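TouB protein (Pseudomonas stutzeri, PDB 2INC) is a ubiquitin-like component of the toluene o-xylene monooxygenase system and probably contributes, as one subunit of the assembly, to the oxidation of aromatic hydrocarbons. Local coordinates at residues F8-V13 / R39-Q44; R50-E55 / D78-D83; E22-Q27 / G63-D68. All blocks are in the same frame, centred on the assembly; numbering follows the deposited sequence.

In the fold
From the N terminus, strand 2-8 runs into 8-13, which opens contact 1, and 22-27 opens contact 3. Residues 39-44 close contact 1, joining the loop after strand 2-8 to the loop before strand 48-53; contacts 1 and 3 therefore cross. Strand 48-53 opens contact 2, 63-68 closes contact 3, tying the start of helix 25-33 to the loop before strand 76-82, and that C-terminal strand closes contact 2, which pairs two strands of the sheet. Contacts 2 and 3 also cross, whereas 1 and 2 follow in series. Contact 2 touches contact 1 through E9 and F81, and contact 3 where V51 packs on M25. Contacts 1 and 3 lie on opposite sides of the chain's centre.

Contact 1. Residues F8-V13 / R39-Q44; sequences FERDFV and RRVHPQ
R40 reaches D11 because its CG stands anti to its carbonyl carbon and the chain then bends at chi3 (-121°), which swings NE out of line with the CB-CG-CD run. V41 has CG2 anti to its carbonyl carbon, facing the backbone of D11. The guanidinium meets the carboxylate at its edge, with the two planes 33° apart. R40 NH1 forms a salt bridge with D11 OD2 at 3.0 Å and gives a weak but nearly straight bond (170°) to D11 OD1 at 3.3 Å. D11 OD1 also accepts F12 N at 2.8 Å, on the anti side but tilted out of the carboxylate plane, while D11 OD2 has a second partner in S36 OG. Beside this pair, R40 CD comes to the edge of the F12 ring, 3.7 Å from F12 CE2, with ring and guanidinium nearly perpendicular.

An alanine at D11 would probably leave R40 NH1, F12 N and S36 OG without this partner and the arginine tip less firmly held, although R40 also makes a cation-pi contact with an aromatic side chain of another protein's chain.

V41 packs against the type II turn F8-D11: CG2 lies 3.6 Å from D11 N, and CG1 3.7 Å from E9 O. Farther along, R10 CD packs 3.6 Å from Q44 NE2, while the R10 tip bonds a polar side chain of another protein's chain. A water donates to R10 O at 2.7 Å and, weakly, to R40 O.

The contact thus joins the loop between strands 2-8 and 14-19 to the loop leading from helix 25-33 into strand 48-53. F8 continues the packing inward onto C32 and A33 of that helix and onto I79 of strand 76-82, to which E9 is tied by a backbone hydrogen bond.

Contact 2. Residues R50-E55 / D78-D83; sequences RVRRHE and DIIFMD
R50, V51 and R52 pair with I80, I79 and D78 as adjacent antiparallel strands, 48-53 and 76-82, in the mixed sheet of the ubiquitin-like (beta-grasp) fold. R50/I80 and R52/D78 are hydrogen-bonded pairs, and V51/I79 between them is a non-hydrogen-bonded pair. In the first, R50 N gives to I80 O at 2.7 Å and I80 N returns to R50 O at 3.0 Å. In the last, D78 N meets R52 O at 2.7 Å and R52 N meets D78 O at 3.0 Å. The N-to-C directions of 50-53 and 78-82 are 139° apart, antiparallel with a marked twist.

V51 and I79 share one face and pack on helix 25-33. On the other, R52 runs extended from CG to NE across D78 and I80. Its NE makes a salt bridge with D78 OD2 at 3.1 Å, weak as a hydrogen bond (123°), with guanidinium and carboxylate planes 72° apart. I80 CD1 lies over one guanidinium face, offset to the rim, and I80 CG2 is 3.7 Å from R52 NH2. At the far end R50 CG rests 3.6 Å from M82 SD, while R50 NH2 bonds F60 O.

Four backbone bonds probably carry most of the pairing; the salt bridge, bent and with its planes steeply inclined, is likely to add less. N7 ND2 donates to D78 OD1 and would probably help stabilise the carboxylate's negative charge.

Contact 3. Residues E22-Q27 / G63-D68; sequences EDTMDQ and GMIVSD
G63 meets T24 where a loop crosses the entrance of helix 25-33, the single helix of this ubiquitin-like fold, and a lone bridge between the backbones of T24 and I65 joins the two. T24 holds the N-cap position but makes no capping bond with its side chain; instead T24 N donates to Q27 OE1 at 2.9 Å, nearly straight at 175°, as in one half of a capping box. Against this residue G63 CA lies 3.3 Å from T24 CG2, tighter than usual van der Waals contact.

Next, M64 O accepts M25 N at 2.8 Å, so that the first turn of the helix gives one of its N-H groups to the loop. M64 CG touches M25 CE at 3.5 Å: M25 bends at chi2 (-59°), which turns SD aside, and less sharply at chi3, which sets CE beside M64. Both methionines also pack on A69.

I65 follows with CA 3.0 Å from D23 O, a CA-H...O contact at the bridge. Its side chain runs alongside E22, pointing the same way, with I65 CD1 3.5 Å from E22 OE2. V66 N then binds D23 O at 2.8 Å, giving that carbonyl a second, stronger grip, and V66 CG2 faces D23 and M25 CE. V66 also packs on V28 of the helix. The run ends at S67, whose OG stays 4.1 Å from E22 OE1, a loose approach rather than a bond.

Contact 1. Residues F8-V13 / R39-Q44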
# COMPACT_ATOMS: atom_id res chain seq x y z
N PHE C 8 17.03 10.57 -51.12
CA PHE C 8 16.32 10.15 -52.31
C PHE C 8 14.97 10.85 -52.42
O PHE C 8 14.25 10.99 -51.40
CB PHE C 8 16.15 8.63 -52.29
CG PHE C 8 15.93 8.05 -53.67
CD1 PHE C 8 17.01 7.52 -54.39
CD2 PHE C 8 14.67 8.06 -54.25
CE1 PHE C 8 16.83 6.98 -55.67
CE2 PHE C 8 14.49 7.53 -55.55
CZ PHE C 8 15.57 7.01 -56.25
N GLU C 9 14.61 11.33 -53.62
CA GLU C 9 13.41 12.16 -53.74
C GLU C 9 12.21 11.35 -53.30
O GLU C 9 12.10 10.15 -53.63
CB GLU C 9 13.20 12.68 -55.16
CG GLU C 9 11.93 13.50 -55.31
CD GLU C 9 11.85 14.21 -56.68
OE1 GLU C 9 12.74 13.99 -57.54
OE2 GLU C 9 10.89 14.97 -56.88
N ARG C 10 11.36 12.00 -52.50
CA ARG C 10 10.13 11.40 -51.96
C ARG C 10 10.30 10.36 -50.84
O ARG C 10 9.29 9.90 -50.28
CB ARG C 10 9.28 10.81 -53.09
CG ARG C 10 8.92 11.84 -54.14
CD ARG C 10 8.19 11.15 -55.26
NE ARG C 10 6.87 10.79 -54.77
CZ ARG C 10 5.82 11.61 -54.80
NH1 ARG C 10 5.93 12.83 -55.36
NH2 ARG C 10 4.66 11.20 -54.29
N ASP C 11 11.53 9.92 -50.58
CA ASP C 11 11.83 9.15 -49.36
C ASP C 11 11.76 10.08 -48.11
O ASP C 11 11.64 11.32 -48.24
CB ASP C 11 13.20 8.48 -49.46
CG ASP C 11 13.27 7.15 -48.69
OD1 ASP C 11 12.45 6.92 -47.76
OD2 ASP C 11 14.15 6.32 -49.00
N PHE C 12 11.89 9.50 -46.92
CA PHE C 12 11.75 10.26 -45.65
C PHE C 12 13.05 10.35 -44.90
O PHE C 12 13.11 11.05 -43.89
CB PHE C 12 10.72 9.61 -44.73
CG PHE C 12 11.28 8.48 -43.91
CD1 PHE C 12 11.53 8.64 -42.52
CD2 PHE C 12 11.62 7.27 -44.51
CE1 PHE C 12 12.06 7.60 -41.75
CE2 PHE C 12 12.13 6.21 -43.72
CZ PHE C 12 12.36 6.39 -42.33
N VAL C 13 14.08 9.64 -45.38
CA VAL C 13 15.31 9.46 -44.61
C VAL C 13 16.54 9.52 -45.50
O VAL C 13 16.52 9.04 -46.62
CB VAL C 13 15.26 8.13 -43.84
CG1 VAL C 13 15.41 6.90 -44.76
CG2 VAL C 13 16.25 8.14 -42.68
N ARG C 39 10.84 0.37 -51.90
CA ARG C 39 10.95 0.19 -50.46
C ARG C 39 9.82 0.82 -49.62
O ARG C 39 9.21 0.07 -48.89
CB ARG C 39 12.40 0.35 -49.95
CG ARG C 39 13.27 -0.91 -50.24
CD ARG C 39 14.71 -0.77 -49.68
NE ARG C 39 15.58 -1.85 -50.15
CZ ARG C 39 15.78 -2.99 -49.50
NH1 ARG C 39 15.16 -3.22 -48.36
NH2 ARG C 39 16.58 -3.92 -50.00
N ARG C 40 10.10 2.10 -49.84
CA ARG C 40 9.47 3.26 -49.73
C ARG C 40 9.20 4.32 -50.80
O ARG C 40 8.60 5.21 -50.44
CB ARG C 40 10.11 3.96 -48.64
CG ARG C 40 10.21 3.27 -47.51
CD ARG C 40 11.12 3.95 -46.46
NE ARG C 40 12.14 3.03 -46.18
CZ ARG C 40 13.39 3.10 -46.44
NH1 ARG C 40 13.99 4.15 -46.88
NH2 ARG C 40 13.97 2.15 -46.06
N VAL C 41 9.59 4.26 -52.05
CA VAL C 41 9.21 5.23 -53.07
C VAL C 41 8.77 4.38 -54.27
O VAL C 41 9.37 3.32 -54.54
CB VAL C 41 10.42 6.12 -53.44
CG1 VAL C 41 10.00 7.17 -54.45
CG2 VAL C 41 11.02 6.78 -52.20
N HIS C 42 7.69 4.80 -54.94
CA HIS C 42 7.21 4.10 -56.16
C HIS C 42 8.13 4.49 -57.30
O HIS C 42 8.55 5.63 -57.36
CB HIS C 42 5.80 4.53 -56.56
CG HIS C 42 4.74 4.27 -55.53
ND1 HIS C 42 4.33 5.24 -54.62
CD2 HIS C 42 4.00 3.17 -55.27
CE1 HIS C 42 3.38 4.74 -53.86
NE2 HIS C 42 3.16 3.48 -54.22
N PRO C 43 8.40 3.55 -58.24
CA PRO C 43 9.11 3.87 -59.50
C PRO C 43 8.46 5.02 -60.29
O PRO C 43 7.24 5.28 -60.14
CB PRO C 43 8.97 2.58 -60.31
CG PRO C 43 8.77 1.48 -59.29
CD PRO C 43 8.03 2.12 -58.14
N GLN C 44 9.26 5.70 -61.10
CA GLN C 44 8.74 6.68 -62.04
C GLN C 44 9.45 6.45 -63.37
O GLN C 44 10.41 7.16 -63.68
CB GLN C 44 8.98 8.10 -61.56
CG GLN C 44 8.20 8.50 -60.34
CD GLN C 44 8.26 10.00 -60.08
OE1 GLN C 44 8.32 10.81 -61.01
NE2 GLN C 44 8.24 10.38 -58.79
O HOH W 1 7.38 8.20 -51.15

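Contact 2. Residues R50-E55 / D78-D83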
# COMPACT_ATOMS: atom_id res chain seq x y z
N ARG C 50 18.50 11.81 -61.44
CA ARG C 50 19.69 12.67 -61.48
C ARG C 50 20.37 12.77 -60.09
O ARG C 50 19.73 12.48 -59.07
CB ARG C 50 19.31 14.04 -62.04
CG ARG C 50 18.81 13.93 -63.51
CD ARG C 50 19.88 13.29 -64.41
NE ARG C 50 21.14 14.05 -64.41
CZ ARG C 50 21.30 15.26 -64.94
NH1 ARG C 50 20.29 15.88 -65.52
NH2 ARG C 50 22.49 15.86 -64.88
N VAL C 51 21.64 13.18 -60.06
CA VAL C 51 22.38 13.40 -58.79
C VAL C 51 22.73 14.89 -58.60
O VAL C 51 23.39 15.48 -59.46
CB VAL C 51 23.68 12.54 -58.75
CG1 VAL C 51 24.39 12.67 -57.39
CG2 VAL C 51 23.37 11.08 -59.02
N ARG C 52 22.28 15.53 -57.50
CA ARG C 52 22.81 16.85 -57.15
C ARG C 52 23.37 16.93 -55.75
O ARG C 52 22.89 16.23 -54.83
CB ARG C 52 21.82 17.99 -57.38
CG ARG C 52 20.53 17.79 -56.75
CD ARG C 52 19.74 19.09 -56.56
NE ARG C 52 18.58 18.71 -55.76
CZ ARG C 52 17.41 19.34 -55.74
NH1 ARG C 52 17.23 20.44 -56.47
NH2 ARG C 52 16.42 18.87 -54.98
N ARG C 53 24.39 17.75 -55.59
CA ARG C 53 25.04 17.97 -54.32
C ARG C 53 24.02 18.66 -53.40
O ARG C 53 23.50 19.72 -53.76
CB ARG C 53 26.28 18.82 -54.52
CG ARG C 53 27.13 19.00 -53.28
CD ARG C 53 28.16 20.11 -53.49
NE ARG C 53 29.33 19.53 -54.12
CZ ARG C 53 30.01 20.06 -55.13
NH1 ARG C 53 29.65 21.22 -55.68
NH2 ARG C 53 31.06 19.39 -55.61
N HIS C 54 23.72 18.05 -52.25
CA HIS C 54 22.65 18.55 -51.38
C HIS C 54 22.94 19.98 -50.95
O HIS C 54 22.05 20.83 -50.99
CB HIS C 54 22.44 17.68 -50.13
CG HIS C 54 21.25 18.09 -49.31
ND1 HIS C 54 21.36 18.73 -48.10
CD2 HIS C 54 19.92 17.94 -49.54
CE1 HIS C 54 20.15 18.98 -47.62
NE2 HIS C 54 19.26 18.52 -48.48
N GLU C 55 24.19 20.23 -50.58
CA GLU C 55 24.61 21.50 -49.93
C GLU C 55 24.38 22.75 -50.77
O GLU C 55 24.00 23.78 -50.24
CB GLU C 55 26.07 21.44 -49.47
CG GLU C 55 26.49 22.64 -48.61
CD GLU C 55 27.89 22.50 -47.98
OE1 GLU C 55 28.75 21.79 -48.56
OE2 GLU C 55 28.12 23.12 -46.91
N ASP C 78 21.37 14.67 -53.22
CA ASP C 78 19.96 14.48 -53.58
C ASP C 78 19.85 13.60 -54.83
O ASP C 78 20.66 13.75 -55.75
CB ASP C 78 19.31 15.83 -53.87
CG ASP C 78 19.33 16.74 -52.69
OD1 ASP C 78 19.29 16.20 -51.53
OD2 ASP C 78 19.39 17.98 -52.91
N ILE C 79 18.94 12.64 -54.83
CA ILE C 79 18.72 11.82 -56.01
C ILE C 79 17.31 12.14 -56.40
O ILE C 79 16.33 11.83 -55.68
CB ILE C 79 18.94 10.30 -55.77
CG1 ILE C 79 20.29 10.02 -55.14
CG2 ILE C 79 18.96 9.54 -57.11
CD1 ILE C 79 20.28 10.27 -53.67
N ILE C 80 17.20 12.85 -57.53
CA ILE C 80 15.94 13.43 -57.97
C ILE C 80 15.43 12.86 -59.32
O ILE C 80 16.23 12.44 -60.17
CB ILE C 80 16.03 14.98 -58.01
CG1 ILE C 80 17.12 15.41 -58.98
CG2 ILE C 80 16.38 15.52 -56.60
CD1 ILE C 80 17.32 16.93 -59.12
N PHE C 81 14.11 12.81 -59.47
CA PHE C 81 13.44 12.42 -60.73
C PHE C 81 13.42 13.60 -61.70
O PHE C 81 12.84 14.66 -61.41
CB PHE C 81 12.00 11.97 -60.48
CG PHE C 81 11.90 10.77 -59.60
CD1 PHE C 81 12.03 9.51 -60.13
CD2 PHE C 81 11.72 10.92 -58.23
CE1 PHE C 81 11.97 8.39 -59.33
CE2 PHE C 81 11.65 9.81 -57.43
CZ PHE C 81 11.78 8.54 -57.97
N MET C 82 14.06 13.39 -62.85
CA MET C 82 14.00 14.35 -63.95
C MET C 82 13.71 13.69 -65.33
O MET C 82 13.67 12.46 -65.47
CB MET C 82 15.29 15.17 -63.99
CG MET C 82 15.32 16.25 -62.96
SD MET C 82 16.97 16.94 -62.91
CE MET C 82 16.77 18.41 -63.95
N ASP C 83 13.51 14.52 -66.35
CA ASP C 83 13.37 13.99 -67.73
C ASP C 83 14.45 14.49 -68.68
O ASP C 83 15.51 14.97 -68.25
CB ASP C 83 11.99 14.33 -68.26
CG ASP C 83 11.51 15.66 -67.76
OD1 ASP C 83 10.35 15.75 -67.30
OD2 ASP C 83 12.34 16.61 -67.78

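Contact 3. Residues E22-Q27 / G63-D68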
# COMPACT_ATOMS: atom_id res chain seq x y z
N GLU C 22 34.84 5.20 -59.39
CA GLU C 22 34.66 5.02 -60.84
C GLU C 22 33.19 5.08 -61.34
O GLU C 22 32.95 5.10 -62.55
CB GLU C 22 35.33 3.71 -61.26
CG GLU C 22 36.83 3.65 -60.91
CD GLU C 22 37.57 4.92 -61.35
OE1 GLU C 22 38.27 5.55 -60.50
OE2 GLU C 22 37.43 5.29 -62.54
N ASP C 23 32.22 5.08 -60.43
CA ASP C 23 30.84 5.16 -60.85
C ASP C 23 30.55 6.46 -61.54
O ASP C 23 31.10 7.51 -61.19
CB ASP C 23 29.87 5.01 -59.65
CG ASP C 23 29.88 3.61 -59.07
OD1 ASP C 23 30.32 2.68 -59.79
OD2 ASP C 23 29.47 3.42 -57.90
N THR C 24 29.73 6.36 -62.57
CA THR C 24 29.06 7.50 -63.16
C THR C 24 27.90 7.97 -62.24
O THR C 24 27.39 7.18 -61.45
CB THR C 24 28.44 6.99 -64.46
OG1 THR C 24 29.51 6.66 -65.38
CG2 THR C 24 27.64 8.04 -65.08
N MET C 25 27.42 9.21 -62.40
CA MET C 25 26.22 9.60 -61.67
C MET C 25 25.03 8.64 -61.87
O MET C 25 24.33 8.32 -60.89
CB MET C 25 25.84 11.05 -61.93
CG MET C 25 26.97 12.00 -61.47
SD MET C 25 27.37 11.84 -59.68
CE MET C 25 29.15 12.13 -59.69
N ASP C 26 24.85 8.16 -63.10
CA ASP C 26 23.82 7.18 -63.39
C ASP C 26 23.98 5.94 -62.51
O ASP C 26 22.97 5.38 -62.02
CB ASP C 26 23.89 6.75 -64.89
CG ASP C 26 23.16 7.71 -65.82
OD1 ASP C 26 22.43 8.59 -65.33
OD2 ASP C 26 23.29 7.59 -67.06
N GLN C 27 25.21 5.46 -62.34
CA GLN C 27 25.42 4.23 -61.56
C GLN C 27 25.32 4.50 -60.04
O GLN C 27 24.99 3.60 -59.26
CB GLN C 27 26.76 3.59 -61.86
CG GLN C 27 26.82 3.08 -63.30
CD GLN C 27 28.23 2.89 -63.81
OE1 GLN C 27 29.08 3.79 -63.70
NE2 GLN C 27 28.48 1.71 -64.39
N GLY C 63 26.89 11.35 -66.86
CA GLY C 63 28.08 10.55 -67.20
C GLY C 63 29.32 10.85 -66.37
O GLY C 63 30.29 10.06 -66.34
N MET C 64 29.27 11.98 -65.67
CA MET C 64 30.31 12.43 -64.75
C MET C 64 30.61 11.35 -63.72
O MET C 64 29.68 10.70 -63.20
CB MET C 64 29.82 13.72 -64.12
CG MET C 64 30.03 13.81 -62.65
SD MET C 64 31.05 15.19 -62.17
CE MET C 64 30.08 16.66 -62.50
N ILE C 65 31.89 11.10 -63.45
CA ILE C 65 32.23 10.02 -62.50
C ILE C 65 32.59 10.58 -61.10
O ILE C 65 33.00 11.75 -60.97
CB ILE C 65 33.31 8.98 -63.02
CG1 ILE C 65 34.74 9.49 -62.86
CG2 ILE C 65 33.03 8.58 -64.49
CD1 ILE C 65 35.77 8.39 -62.63
N VAL C 66 32.39 9.74 -60.09
CA VAL C 66 32.50 10.17 -58.67
C VAL C 66 33.86 10.82 -58.43
O VAL C 66 33.93 11.90 -57.85
CB VAL C 66 32.32 8.98 -57.69
CG1 VAL C 66 32.85 9.34 -56.29
CG2 VAL C 66 30.87 8.56 -57.63
N SER C 67 34.91 10.14 -58.92
CA SER C 67 36.32 10.59 -58.91
C SER C 67 36.52 12.05 -59.30
O SER C 67 37.46 12.71 -58.83
CB SER C 67 37.12 9.74 -59.89
OG SER C 67 38.41 9.45 -59.41
N ASP C 68 35.63 12.55 -60.16
CA ASP C 68 35.72 13.90 -60.72
C ASP C 68 34.74 14.87 -60.10
O ASP C 68 34.66 16.04 -60.51
CB ASP C 68 35.47 13.83 -62.25
CG ASP C 68 36.46 12.92 -62.97
OD1 ASP C 68 37.65 12.92 -62.60
OD2 ASP C 68 36.06 12.20 -63.92